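PDB 6BWE: putative fimbrial associated sortase-like protein from Corynebacterium diphtheriae, which probably acts as a class C sortase, a membrane-bound cysteine transpeptidase that cross-links pilin subunits into pili, here as its extracellular catalytic domain. Local coordinates for residues G95-T98 against A99-E102. The protein carries 2 engineered substitutions. Numbering follows the deposited sequence.
Sequences GTDT and ATLE
The first turn of the short helix 98-103, entered from the loop after strand 88-94, is closed where Asp97 O accepts the backbone N-H of Leu101 at 3.2 Å. A weak bond follows from Glu102 N to Thr98 O, 3.3 Å long and bent to 132° at the hydrogen. A water ties the entering loop to the turn, accepting from Asp97 N at 2.9 Å. The hydroxyl of Thr100, set beside its own backbone N, is placed to meet the same water, with OG1 of Thr100 2.8 Å from it. With CG beside its own backbone N (chi1 -65°), the Asp97 carboxylate forms salt bridges with Arg75 and Lys56. Leu101 turns its nonpolar side chain back over the entering loop: Leu101 CG packs 3.5 Å from Asp97 O, and the side chain also meets Thr125 and His127, the predicted catalytic histidine. On the exposed face Thr98 and Glu102 run side by side, polar residues suited to solvent; Thr98 CG2 lies 3.9 Å from Glu102 OE2. This is the start of the short helix in the connection from strand 88-94 to the parallel strand 105-107 of the sortase beta-barrel, bordering its predicted active site.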
loop_
_atom_site.group_PDB
_atom_site.type_symbol
_atom_site.label_atom_id
_atom_site.label_comp_id
_atom_site.label_asym_id
_atom_site.label_seq_id
_atom_site.Cartn_x
_atom_site.Cartn_y
_atom_site.Cartn_z
ATOM N N GLY A 95 -7.230 -1.757 12.589
ATOM C CA GLY A 95 -8.084 -0.775 11.958
ATOM C C GLY A 95 -8.299 0.487 12.746
ATOM O O GLY A 95 -7.754 0.681 13.867
ATOM N N THR A 96 -9.165 1.327 12.187
ATOM C CA THR A 96 -9.424 2.667 12.730
ATOM C C THR A 96 -10.925 2.944 12.697
ATOM O O THR A 96 -11.329 4.067 12.441
ATOM C CB THR A 96 -8.631 3.763 11.940
ATOM O OG1 THR A 96 -8.897 3.632 10.539
ATOM C CG2 THR A 96 -7.189 3.599 12.179
ATOM N N ASP A 97 -11.738 1.943 13.031
ATOM C CA ASP A 97 -13.174 2.169 13.226
ATOM C C ASP A 97 -13.420 3.201 14.347
ATOM O O ASP A 97 -12.671 3.319 15.324
ATOM C CB ASP A 97 -13.934 0.898 13.615
ATOM C CG ASP A 97 -13.948 -0.160 12.520
ATOM O OD1 ASP A 97 -13.760 0.160 11.326
ATOM O OD2 ASP A 97 -14.173 -1.334 12.879
ATOM N N THR A 98 -14.500 3.937 14.187
ATOM C CA THR A 98 -14.933 4.932 15.185
ATOM C C THR A 98 -14.968 4.330 16.586
ATOM O O THR A 98 -14.395 4.875 17.537
ATOM C CB THR A 98 -16.337 5.453 14.823
ATOM O OG1 THR A 98 -16.292 5.925 13.492
ATOM C CG2 THR A 98 -16.803 6.613 15.753
ATOM N N ALA A 99 -15.620 3.173 16.713
ATOM C CA ALA A 99 -15.782 2.567 18.046
ATOM C C ALA A 99 -14.430 2.201 18.662
ATOM O O ALA A 99 -14.172 2.471 19.857
ATOM C CB ALA A 99 -16.735 1.378 18.003
ATOM N N THR A 100 -13.514 1.698 17.832
ATOM C CA THR A 100 -12.169 1.314 18.292
ATOM C C THR A 100 -11.439 2.499 18.919
ATOM O O THR A 100 -10.862 2.383 19.998
ATOM C CB THR A 100 -11.338 0.772 17.121
ATOM O OG1 THR A 100 -12.002 -0.347 16.549
ATOM C CG2 THR A 100 -9.949 0.402 17.525
ATOM N N LEU A 101 -11.503 3.649 18.253
ATOM C CA LEU A 101 -10.768 4.820 18.697
ATOM C C LEU A 101 -11.415 5.537 19.915
ATOM O O LEU A 101 -10.810 6.429 20.513
ATOM C CB LEU A 101 -10.572 5.774 17.525
ATOM C CG LEU A 101 -9.857 5.156 16.307
ATOM C CD1 LEU A 101 -9.843 6.181 15.199
ATOM C CD2 LEU A 101 -8.460 4.690 16.645
ATOM N N GLU A 102 -12.609 5.114 20.331
ATOM C CA GLU A 102 -13.159 5.538 21.621
ATOM C C GLU A 102 -12.565 4.739 22.776
ATOM O O GLU A 102 -12.639 5.182 23.911
ATOM C CB GLU A 102 -14.673 5.441 21.631
ATOM C CG GLU A 102 -15.314 6.370 20.597
ATOM C CD GLU A 102 -16.815 6.371 20.619
ATOM O OE1 GLU A 102 -17.404 5.959 21.641
ATOM O OE2 GLU A 102 -17.423 6.791 19.601
HETATM O O HOH W 1 -10.986 -0.727 13.989
#